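Pyruvate kinase (Pseudomonas aeruginosa, PDB 6QXL) probably catalyses the last step of glycolysis, the conversion of phosphoenolpyruvate and ADP to pyruvate and ATP, as a magnesium-dependent homotetrameric enzyme. Local coordinates at residues Q87-A99 against T104-V116. Residues are numbered along the deposited sequence; the frame is centred on the assembly and turned at random.
Sequences QVGDKFRFSTSHA and TQEVVGIDYPDLV
His-98 swings its ring carbon CG away from its own backbone N (chi1 -158°) and Arg-93 bends its chain at chi3 (-63°), and both flat groups come to rest against Val-107, on different sides of it. Methyl CG1 of Val-107 lies over a face of the imidazole, 3.6 Å from the ring centroid, a CH-pi contact; CB sits 3.5 Å from Arg-93 NH2, over one face of the guanidinium. Partners outside the pair of segments hold both flat groups: His-98 NE2 bonds to Ala-102 O, and Arg-93 NH1 forms a salt bridge with Glu-143.

On the reverse side of the sheet, Val-108 CG1 meets the Phe-92 ring near its plane, at CE2 (3.7 Å), and touches Phe-94 CD1 at 3.8 Å. Met-134 packs against both phenylalanines.

The backbones run parallel: Arg-93 N donates to Glu-106 O, Val-108 N to Arg-93 O (3.0 Å) and Ser-95 N to Val-108 O (3.0 Å), with a weak bond from Ile-110 N to Ser-95 O. On the outer edge of strand 107-109, a water accepts from Gly-109 N and donates to Ala-99 O, in the loop that returns from strand 91-95. The principle exemplified is a parallel edge pair in a mixed sheet: strand 107-109 closes one margin of the beta-rich B domain that pyruvate kinases carry as an insertion in their TIM barrel.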
ATOM      1  N   GLN A  87     -37.972   0.471 -41.664  1.00 44.62           N
ATOM      2  CA  GLN A  87     -37.575  -0.918 -41.508  1.00 50.50           C
ATOM      3  C   GLN A  87     -36.130  -1.097 -41.970  1.00 45.57           C
ATOM      4  O   GLN A  87     -35.618  -0.364 -42.818  1.00 46.33           O
ATOM      5  CB  GLN A  87     -38.486  -1.822 -42.291  1.00 61.78           C
ATOM      6  CG  GLN A  87     -39.925  -1.745 -41.830  1.00 70.81           C
ATOM      7  CD  GLN A  87     -40.795  -2.776 -42.516  1.00 85.97           C
ATOM      8  OE1 GLN A  87     -40.373  -3.909 -42.856  1.00 93.72           O
ATOM      9  NE2 GLN A  87     -42.069  -2.412 -42.714  1.00102.17           N
ATOM     10  N   VAL A  88     -35.497  -2.123 -41.423  1.00 44.96           N
ATOM     11  CA  VAL A  88     -34.135  -2.445 -41.787  1.00 47.81           C
ATOM     12  C   VAL A  88     -34.068  -2.663 -43.300  1.00 50.43           C
ATOM     13  O   VAL A  88     -34.942  -3.292 -43.879  1.00 55.41           O
ATOM     14  CB  VAL A  88     -33.625  -3.693 -41.029  1.00 46.13           C
ATOM     15  CG1 VAL A  88     -32.177  -4.005 -41.444  1.00 42.96           C
ATOM     16  CG2 VAL A  88     -33.733  -3.429 -39.505  1.00 50.95           C
ATOM     17  N   GLY A  89     -33.052  -2.077 -43.937  1.00 47.44           N
ATOM     18  CA  GLY A  89     -32.860  -2.191 -45.377  1.00 46.24           C
ATOM     19  C   GLY A  89     -33.492  -1.083 -46.192  1.00 46.01           C
ATOM     20  O   GLY A  89     -33.111  -0.891 -47.353  1.00 49.98           O
ATOM     21  N   ASP A  90     -34.426  -0.329 -45.602  1.00 42.54           N
ATOM     22  CA  ASP A  90     -35.036   0.804 -46.282  1.00 45.89           C
ATOM     23  C   ASP A  90     -33.998   1.856 -46.655  1.00 45.95           C
ATOM     24  O   ASP A  90     -32.933   1.965 -46.040  1.00 47.88           O
ATOM     25  CB  ASP A  90     -36.108   1.486 -45.417  1.00 52.47           C
ATOM     26  CG  ASP A  90     -37.362   0.636 -45.229  1.00 62.56           C
ATOM     27  OD1 ASP A  90     -37.340  -0.544 -45.655  1.00 68.46           O
ATOM     28  OD2 ASP A  90     -38.343   1.142 -44.629  1.00 59.87           O
ATOM     29  N   LYS A  91     -34.323   2.637 -47.676  1.00 41.58           N
ATOM     30  CA  LYS A  91     -33.489   3.740 -48.121  1.00 37.14           C
ATOM     31  C   LYS A  91     -34.080   5.038 -47.610  1.00 37.89           C
ATOM     32  O   LYS A  91     -35.309   5.193 -47.521  1.00 38.38           O
ATOM     33  CB  LYS A  91     -33.410   3.780 -49.627  1.00 38.75           C
ATOM     34  CG  LYS A  91     -32.896   2.493 -50.262  1.00 43.91           C
ATOM     35  CD  LYS A  91     -31.477   2.098 -49.845  1.00 49.68           C
ATOM     36  CE  LYS A  91     -31.057   0.955 -50.790  1.00 50.98           C
ATOM     37  NZ  LYS A  91     -29.775   0.440 -50.326  1.00 55.08           N
ATOM     38  N   PHE A  92     -33.207   5.964 -47.235  1.00 39.28           N
ATOM     39  CA  PHE A  92     -33.650   7.209 -46.651  1.00 35.85           C
ATOM     40  C   PHE A  92     -32.632   8.305 -46.900  1.00 37.75           C
ATOM     41  O   PHE A  92     -31.434   8.041 -46.948  1.00 44.90           O
ATOM     42  CB  PHE A  92     -33.930   7.040 -45.164  1.00 34.22           C
ATOM     43  CG  PHE A  92     -34.703   8.156 -44.563  1.00 32.62           C
ATOM     44  CD1 PHE A  92     -36.070   8.214 -44.759  1.00 32.25           C
ATOM     45  CD2 PHE A  92     -34.078   9.172 -43.850  1.00 33.09           C
ATOM     46  CE1 PHE A  92     -36.813   9.283 -44.237  1.00 32.37           C
ATOM     47  CE2 PHE A  92     -34.807  10.223 -43.322  1.00 35.50           C
ATOM     48  CZ  PHE A  92     -36.185  10.274 -43.515  1.00 32.91           C
ATOM     49  N   ARG A  93     -33.122   9.532 -47.038  1.00 34.99           N
ATOM     50  CA  ARG A  93     -32.277  10.656 -47.412  1.00 34.76           C
ATOM     51  C   ARG A  93     -32.456  11.841 -46.489  1.00 34.45           C
ATOM     52  O   ARG A  93     -33.572  12.147 -46.057  1.00 34.53           O
ATOM     53  CB  ARG A  93     -32.613  11.111 -48.837  1.00 38.96           C
ATOM     54  CG  ARG A  93     -32.180  10.166 -49.922  1.00 45.17           C
ATOM     55  CD  ARG A  93     -32.541  10.720 -51.301  1.00 48.94           C
ATOM     56  NE  ARG A  93     -33.965  10.875 -51.530  1.00 50.65           N
ATOM     57  CZ  ARG A  93     -34.595  12.017 -51.899  1.00 48.81           C
ATOM     58  NH1 ARG A  93     -33.948  13.161 -52.009  1.00 41.23           N
ATOM     59  NH2 ARG A  93     -35.890  12.025 -52.110  1.00 52.12           N
ATOM     60  N   PHE A  94     -31.342  12.517 -46.236  1.00 30.17           N
ATOM     61  CA  PHE A  94     -31.323  13.772 -45.507  1.00 29.02           C
ATOM     62  C   PHE A  94     -30.892  14.857 -46.505  1.00 30.73           C
ATOM     63  O   PHE A  94     -29.789  14.763 -47.041  1.00 27.67           O
ATOM     64  CB  PHE A  94     -30.342  13.694 -44.352  1.00 26.95           C
ATOM     65  CG  PHE A  94     -30.638  12.593 -43.382  1.00 25.65           C
ATOM     66  CD1 PHE A  94     -31.599  12.758 -42.408  1.00 25.43           C
ATOM     67  CD2 PHE A  94     -29.962  11.379 -43.451  1.00 25.77           C
ATOM     68  CE1 PHE A  94     -31.894  11.742 -41.536  1.00 26.74           C
ATOM     69  CE2 PHE A  94     -30.279  10.357 -42.562  1.00 25.08           C
ATOM     70  CZ  PHE A  94     -31.245  10.557 -41.604  1.00 25.55           C
ATOM     71  N   SER A  95     -31.759  15.857 -46.747  1.00 29.06           N
ATOM     72  CA  SER A  95     -31.501  16.807 -47.820  1.00 31.99           C
ATOM     73  C   SER A  95     -31.637  18.239 -47.364  1.00 33.07           C
ATOM     74  O   SER A  95     -32.709  18.646 -46.801  1.00 36.01           O
ATOM     75  CB  SER A  95     -32.444  16.583 -49.032  1.00 34.99           C
ATOM     76  OG  SER A  95     -32.152  17.496 -50.083  1.00 37.52           O
ATOM     77  N   THR A  96     -30.652  19.052 -47.689  1.00 34.61           N
ATOM     78  CA  THR A  96     -30.716  20.482 -47.425  1.00 35.20           C
ATOM     79  C   THR A  96     -31.621  21.201 -48.384  1.00 32.77           C
ATOM     80  O   THR A  96     -32.078  22.298 -48.092  1.00 35.89           O
ATOM     81  CB  THR A  96     -29.310  21.124 -47.501  1.00 33.46           C
ATOM     82  OG1 THR A  96     -28.778  20.898 -48.778  1.00 32.42           O
ATOM     83  CG2 THR A  96     -28.382  20.533 -46.411  1.00 36.34           C
ATOM     84  N   SER A  97     -31.936  20.612 -49.516  1.00 34.24           N
ATOM     85  CA  SER A  97     -32.830  21.236 -50.502  1.00 35.86           C
ATOM     86  C   SER A  97     -34.286  20.725 -50.396  1.00 33.61           C
ATOM     87  O   SER A  97     -35.185  21.219 -51.053  1.00 31.39           O
ATOM     88  CB  SER A  97     -32.230  21.073 -51.928  1.00 38.03           C
ATOM     89  OG  SER A  97     -32.143  19.763 -52.286  1.00 37.20           O
ATOM     90  N   HIS A  98     -34.566  19.707 -49.590  1.00 33.25           N
ATOM     91  CA  HIS A  98     -35.898  19.318 -49.232  1.00 30.12           C
ATOM     92  C   HIS A  98     -36.612  20.250 -48.273  1.00 32.33           C
ATOM     93  O   HIS A  98     -36.043  20.716 -47.298  1.00 35.01           O
ATOM     94  CB  HIS A  98     -35.964  17.893 -48.743  1.00 31.10           C
ATOM     95  CG  HIS A  98     -37.349  17.308 -48.879  1.00 34.02           C
ATOM     96  ND1 HIS A  98     -37.752  16.679 -50.043  1.00 32.84           N
ATOM     97  CD2 HIS A  98     -38.377  17.205 -48.006  1.00 32.00           C
ATOM     98  CE1 HIS A  98     -38.972  16.216 -49.887  1.00 30.75           C
ATOM     99  NE2 HIS A  98     -39.369  16.511 -48.665  1.00 32.75           N
ATOM    100  N   ALA A  99     -37.868  20.529 -48.570  1.00 35.96           N
ATOM    101  CA  ALA A  99     -38.669  21.498 -47.761  1.00 35.35           C
ATOM    102  C   ALA A  99     -38.799  20.974 -46.306  1.00 38.00           C
ATOM    103  O   ALA A  99     -39.035  19.782 -46.057  1.00 36.93           O
ATOM    104  CB  ALA A  99     -40.032  21.698 -48.390  1.00 35.71           C
ATOM    105  N   THR A 104     -41.135  12.941 -45.902  1.00 31.47           N
ATOM    106  CA  THR A 104     -41.884  11.783 -46.339  1.00 31.81           C
ATOM    107  C   THR A 104     -41.222  10.533 -45.821  1.00 34.31           C
ATOM    108  O   THR A 104     -40.269  10.588 -45.055  1.00 36.58           O
ATOM    109  CB  THR A 104     -41.921  11.723 -47.883  1.00 32.14           C
ATOM    110  OG1 THR A 104     -40.636  11.295 -48.368  1.00 33.89           O
ATOM    111  CG2 THR A 104     -42.299  13.086 -48.458  1.00 33.68           C
ATOM    112  N   GLN A 105     -41.728   9.392 -46.258  1.00 40.42           N
ATOM    113  CA  GLN A 105     -41.159   8.096 -45.942  1.00 39.49           C
ATOM    114  C   GLN A 105     -39.770   7.879 -46.554  1.00 39.66           C
ATOM    115  O   GLN A 105     -39.077   6.942 -46.173  1.00 40.02           O
ATOM    116  CB  GLN A 105     -42.171   7.044 -46.500  1.00 42.11           C
ATOM    117  CG  GLN A 105     -41.821   5.579 -46.312  1.00 47.48           C
ATOM    118  CD  GLN A 105     -42.007   5.109 -44.895  1.00 51.01           C
ATOM    119  OE1 GLN A 105     -42.908   5.582 -44.126  1.00 51.16           O
ATOM    120  NE2 GLN A 105     -41.138   4.181 -44.488  1.00 57.18           N
ATOM    121  N   GLU A 106     -39.370   8.726 -47.516  1.00 38.90           N
ATOM    122  CA  GLU A 106     -38.115   8.548 -48.224  1.00 40.47           C
ATOM    123  C   GLU A 106     -37.079   9.634 -47.972  1.00 36.81           C
ATOM    124  O   GLU A 106     -35.875   9.421 -48.205  1.00 36.72           O
ATOM    125  CB  GLU A 106     -38.354   8.461 -49.716  1.00 47.62           C
ATOM    126  CG  GLU A 106     -39.231   7.295 -50.152  1.00 53.64           C
ATOM    127  CD  GLU A 106     -39.781   7.484 -51.561  1.00 64.76           C
ATOM    128  OE1 GLU A 106     -38.917   7.768 -52.416  1.00 68.79           O
ATOM    129  OE2 GLU A 106     -41.036   7.384 -51.810  1.00 73.32           O
ATOM    130  N   VAL A 107     -37.504  10.810 -47.512  1.00 34.19           N
ATOM    131  CA  VAL A 107     -36.594  11.916 -47.332  1.00 35.03           C
ATOM    132  C   VAL A 107     -37.136  12.881 -46.301  1.00 34.18           C
ATOM    133  O   VAL A 107     -38.348  13.062 -46.199  1.00 35.57           O
ATOM    134  CB  VAL A 107     -36.325  12.660 -48.686  1.00 35.86           C
ATOM    135  CG1 VAL A 107     -37.618  13.215 -49.268  1.00 33.16           C
ATOM    136  CG2 VAL A 107     -35.318  13.769 -48.499  1.00 37.51           C
ATOM    137  N   VAL A 108     -36.223  13.518 -45.572  1.00 32.87           N
ATOM    138  CA  VAL A 108     -36.553  14.634 -44.692  1.00 32.32           C
ATOM    139  C   VAL A 108     -35.502  15.719 -44.899  1.00 31.19           C
ATOM    140  O   VAL A 108     -34.366  15.443 -45.294  1.00 34.78           O
ATOM    141  CB  VAL A 108     -36.621  14.198 -43.204  1.00 33.49           C
ATOM    142  CG1 VAL A 108     -35.233  13.801 -42.665  1.00 34.10           C
ATOM    143  CG2 VAL A 108     -37.234  15.290 -42.326  1.00 34.74           C
ATOM    144  N   GLY A 109     -35.899  16.948 -44.643  1.00 30.56           N
ATOM    145  CA  GLY A 109     -35.006  18.068 -44.705  1.00 34.20           C
ATOM    146  C   GLY A 109     -34.163  18.244 -43.477  1.00 36.61           C
ATOM    147  O   GLY A 109     -34.413  17.609 -42.453  1.00 33.16           O
ATOM    148  N   ILE A 110     -33.136  19.076 -43.583  1.00 40.86           N
ATOM    149  CA  ILE A 110     -32.286  19.381 -42.443  1.00 47.78           C
ATOM    150  C   ILE A 110     -31.713  20.792 -42.625  1.00 50.36           C
ATOM    151  O   ILE A 110     -31.237  21.169 -43.745  1.00 48.13           O
ATOM    152  CB  ILE A 110     -31.153  18.380 -42.375  1.00 46.56           C
ATOM    153  CG1 ILE A 110     -30.550  18.244 -43.789  1.00 48.13           C
ATOM    154  CG2 ILE A 110     -31.450  17.060 -41.761  1.00 50.11           C
ATOM    155  CD1 ILE A 110     -29.259  17.479 -43.951  1.00 49.12           C
ATOM    156  N   ASP A 111     -31.810  21.567 -41.539  1.00 61.72           N
ATOM    157  CA  ASP A 111     -31.356  22.972 -41.632  1.00 71.73           C
ATOM    158  C   ASP A 111     -29.865  23.194 -41.338  1.00 70.07           C
ATOM    159  O   ASP A 111     -29.468  24.236 -40.938  1.00 81.99           O
ATOM    160  CB  ASP A 111     -32.203  23.841 -40.715  1.00 74.69           C
ATOM    161  CG  ASP A 111     -32.190  25.305 -41.124  1.00 83.95           C
ATOM    162  OD1 ASP A 111     -31.731  25.671 -42.252  1.00 76.60           O
ATOM    163  OD2 ASP A 111     -32.667  26.097 -40.288  1.00 97.72           O
ATOM    164  N   TYR A 112     -28.994  22.183 -41.632  1.00 60.78           N
ATOM    165  CA  TYR A 112     -27.624  22.224 -41.264  1.00 51.56           C
ATOM    166  C   TYR A 112     -26.726  21.763 -42.430  1.00 52.82           C
ATOM    167  O   TYR A 112     -26.471  20.581 -42.628  1.00 50.40           O
ATOM    168  CB  TYR A 112     -27.364  21.373 -40.049  1.00 52.60           C
ATOM    169  CG  TYR A 112     -28.160  21.704 -38.840  1.00 58.96           C
ATOM    170  CD1 TYR A 112     -29.504  21.396 -38.784  1.00 55.17           C
ATOM    171  CD2 TYR A 112     -27.582  22.351 -37.762  1.00 58.97           C
ATOM    172  CE1 TYR A 112     -30.288  21.743 -37.680  1.00 53.91           C
ATOM    173  CE2 TYR A 112     -28.326  22.708 -36.652  1.00 58.49           C
ATOM    174  CZ  TYR A 112     -29.658  22.355 -36.591  1.00 56.20           C
ATOM    175  OH  TYR A 112     -30.383  22.709 -35.504  1.00 60.16           O
ATOM    176  N   PRO A 113     -26.237  22.741 -43.226  1.00 51.71           N
ATOM    177  CA  PRO A 113     -25.479  22.382 -44.415  1.00 50.77           C
ATOM    178  C   PRO A 113     -24.192  21.606 -44.144  1.00 54.15           C
ATOM    179  O   PRO A 113     -23.933  20.634 -44.888  1.00 50.89           O
ATOM    180  CB  PRO A 113     -25.128  23.741 -45.022  1.00 53.50           C
ATOM    181  CG  PRO A 113     -26.158  24.655 -44.530  1.00 52.03           C
ATOM    182  CD  PRO A 113     -26.509  24.184 -43.170  1.00 51.60           C
ATOM    183  N   ASP A 114     -23.427  21.993 -43.107  1.00 52.55           N
ATOM    184  CA  ASP A 114     -22.223  21.229 -42.791  1.00 53.98           C
ATOM    185  C   ASP A 114     -22.377  19.729 -42.361  1.00 49.08           C
ATOM    186  O   ASP A 114     -21.486  18.978 -42.677  1.00 42.99           O
ATOM    187  CB  ASP A 114     -21.391  21.819 -41.687  1.00 58.31           C
ATOM    188  CG  ASP A 114     -20.925  23.275 -41.952  1.00 59.48           C
ATOM    189  OD1 ASP A 114     -20.480  23.537 -43.075  1.00 62.99           O
ATOM    190  OD2 ASP A 114     -21.003  24.098 -41.025  1.00 61.22           O
ATOM    191  N   LEU A 115     -23.615  19.323 -42.100  1.00 45.05           N
ATOM    192  CA  LEU A 115     -23.872  17.884 -41.900  1.00 43.89           C
ATOM    193  C   LEU A 115     -23.435  17.060 -43.134  1.00 44.20           C
ATOM    194  O   LEU A 115     -22.743  16.045 -43.019  1.00 44.78           O
ATOM    195  CB  LEU A 115     -25.327  17.608 -41.646  1.00 45.89           C
ATOM    196  CG  LEU A 115     -25.643  16.129 -41.355  1.00 45.19           C
ATOM    197  CD1 LEU A 115     -24.995  15.593 -40.065  1.00 47.33           C
ATOM    198  CD2 LEU A 115     -27.138  15.895 -41.180  1.00 48.95           C
ATOM    199  N   VAL A 116     -23.835  17.510 -44.286  1.00 39.47           N
ATOM    200  CA  VAL A 116     -23.561  16.811 -45.527  1.00 42.02           C
ATOM    201  C   VAL A 116     -22.097  16.934 -45.940  1.00 40.56           C
ATOM    202  O   VAL A 116     -21.551  16.011 -46.568  1.00 43.83           O
ATOM    203  CB  VAL A 116     -24.480  17.336 -46.667  1.00 43.81           C
ATOM    204  CG1 VAL A 116     -24.105  16.814 -48.046  1.00 44.94           C
ATOM    205  CG2 VAL A 116     -25.937  17.063 -46.398  1.00 43.21           C
TER
HETATM  206  O   HOH W   1     -38.617  18.028 -44.380  1.00 33.29           O